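Side-chain contact in putative uncharacterized protein TCIL3000_10_9440 (Trypanosoma congolense, PDB 5KMX), which is of unknown function but, as the bilobed ectodomain of an insect-stage surface membrane protein, may act as a sensor: residues Asp12-Ala17 / Gln213-Gly218. Numbering follows the deposited sequence.
Sequences DDFKEA and QQLTEG
A helix-to-helix contact joins helices near the two ends of the modelled chain: helix 11-20, which opens it, meets the last turn of helix 208-216, and a single leucine, Leu215, reaches across to Asp13 and Phe14. The CA atoms of Phe14 and Leu215, the nearest pair of the two segments, are 6.9 Å apart. Leu215 CD1 packs closely on the backbone, 3.2 Å from both Phe14 N and Phe14 CA. The same methyl also touches the root of the phenylalanine side chain, Leu215 CD1 being 3.5 Å from Phe14 CB, and lies at the edge of the ring, in its plane, 3.9 Å from Phe14 CD1. The second methyl, Leu215 CD2, settles on the Asp13 methylene, 3.7 Å from Asp13 CB. A forked, apolar leucine suits this place because its two methyls can cover consecutive residues of one helical turn at once. Asp13 is exposed and offers its CB to the leucine, so an acidic residue can border an apolar contact. In Phe14, CG lies anti to the backbone N (chi1 -175°), a torsion that turns the buried ring so that its edge, on the CD1 side, meets the methyl. The contact is wholly one of van der Waals packing, and it is small, burying 139 Å² in all. The helix runs on through Thr216, and Glu217, with positive phi, is the first residue to leave helical geometry. Phe14 and Ala17 also touch Ala211, one turn earlier on helix 208-216, while the Phe14 ring meets Phe50 edge-to-face. That aromatic pair ties helix 11-20 to the chain just before strand 53-63, whose sheet partner, strand 197-204, precedes helix 208-216.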
# COMPACT_ATOMS: atom_id res chain seq x y z
N ASP A 12 -16.37 -13.05 -9.79
CA ASP A 12 -16.48 -14.42 -9.31
C ASP A 12 -15.19 -14.90 -8.65
O ASP A 12 -15.23 -15.65 -7.68
CB ASP A 12 -16.84 -15.36 -10.47
CG ASP A 12 -18.32 -15.35 -10.78
OD1 ASP A 12 -18.80 -14.38 -11.40
OD2 ASP A 12 -19.01 -16.32 -10.41
N ASP A 13 -14.05 -14.47 -9.18
CA ASP A 13 -12.77 -14.81 -8.58
C ASP A 13 -12.65 -14.22 -7.18
O ASP A 13 -12.07 -14.83 -6.29
CB ASP A 13 -11.62 -14.33 -9.47
CG ASP A 13 -11.34 -15.27 -10.63
OD1 ASP A 13 -12.25 -16.02 -11.02
OD2 ASP A 13 -10.20 -15.25 -11.14
N PHE A 14 -13.18 -13.01 -7.01
CA PHE A 14 -13.21 -12.37 -5.70
C PHE A 14 -14.15 -13.10 -4.75
O PHE A 14 -13.82 -13.31 -3.58
CB PHE A 14 -13.63 -10.90 -5.82
CG PHE A 14 -13.54 -10.15 -4.52
CD1 PHE A 14 -12.31 -9.85 -3.97
CD2 PHE A 14 -14.69 -9.75 -3.85
CE1 PHE A 14 -12.22 -9.16 -2.78
CE2 PHE A 14 -14.61 -9.06 -2.66
CZ PHE A 14 -13.37 -8.76 -2.12
N LYS A 15 -15.32 -13.46 -5.26
CA LYS A 15 -16.26 -14.31 -4.53
C LYS A 15 -15.56 -15.56 -4.01
O LYS A 15 -15.79 -16.00 -2.88
CB LYS A 15 -17.43 -14.71 -5.43
CG LYS A 15 -18.62 -13.77 -5.44
CD LYS A 15 -19.73 -14.34 -6.31
CE LYS A 15 -20.98 -13.48 -6.29
NZ LYS A 15 -22.08 -14.10 -7.09
N GLU A 16 -14.72 -16.14 -4.86
CA GLU A 16 -13.99 -17.36 -4.53
C GLU A 16 -13.05 -17.14 -3.35
O GLU A 16 -12.87 -18.02 -2.51
CB GLU A 16 -13.22 -17.85 -5.76
CG GLU A 16 -12.65 -19.25 -5.63
CD GLU A 16 -12.00 -19.74 -6.91
OE1 GLU A 16 -12.29 -19.18 -7.99
OE2 GLU A 16 -11.19 -20.70 -6.85
N ALA A 17 -12.45 -15.95 -3.29
CA ALA A 17 -11.48 -15.63 -2.25
C ALA A 17 -12.16 -15.31 -0.92
O ALA A 17 -11.71 -15.74 0.13
CB ALA A 17 -10.61 -14.45 -2.69
N GLN A 213 -7.59 -5.95 -4.02
CA GLN A 213 -6.50 -5.22 -4.66
C GLN A 213 -6.01 -5.88 -5.95
O GLN A 213 -5.81 -5.21 -6.96
CB GLN A 213 -5.33 -5.07 -3.69
CG GLN A 213 -5.54 -4.00 -2.63
CD GLN A 213 -5.24 -2.60 -3.13
OE1 GLN A 213 -4.54 -2.41 -4.12
NE2 GLN A 213 -5.77 -1.60 -2.43
N GLN A 214 -5.81 -7.19 -5.91
CA GLN A 214 -5.27 -7.93 -7.05
C GLN A 214 -6.24 -7.95 -8.22
O GLN A 214 -5.94 -7.43 -9.30
CB GLN A 214 -4.93 -9.36 -6.64
CG GLN A 214 -4.32 -10.19 -7.77
CD GLN A 214 -4.01 -11.61 -7.34
OE1 GLN A 214 -2.85 -11.98 -7.17
NE2 GLN A 214 -5.05 -12.42 -7.17
N LEU A 215 -7.40 -8.55 -8.01
CA LEU A 215 -8.39 -8.75 -9.06
C LEU A 215 -8.87 -7.44 -9.66
O LEU A 215 -9.34 -7.40 -10.80
CB LEU A 215 -9.59 -9.52 -8.50
CG LEU A 215 -9.27 -10.88 -7.88
CD1 LEU A 215 -10.46 -11.39 -7.10
CD2 LEU A 215 -8.86 -11.87 -8.96
N THR A 216 -8.73 -6.36 -8.89
CA THR A 216 -9.32 -5.08 -9.25
C THR A 216 -8.28 -4.03 -9.63
O THR A 216 -8.47 -3.29 -10.60
CB THR A 216 -10.15 -4.53 -8.08
OG1 THR A 216 -11.30 -5.36 -7.88
CG2 THR A 216 -10.59 -3.14 -8.35
N GLU A 217 -7.22 -3.93 -8.83
CA GLU A 217 -6.17 -2.92 -8.98
C GLU A 217 -6.68 -1.51 -8.65
O GLU A 217 -6.03 -0.78 -7.90
CB GLU A 217 -5.56 -2.97 -10.39
CG GLU A 217 -4.94 -1.66 -10.89
CD GLU A 217 -4.47 -1.76 -12.33
OE1 GLU A 217 -4.16 -0.71 -12.93
OE2 GLU A 217 -4.40 -2.89 -12.86
N GLY A 218 -7.85 -1.13 -9.17
CA GLY A 218 -8.39 0.21 -8.98
C GLY A 218 -9.68 0.31 -8.17
O GLY A 218 -10.53 1.14 -8.46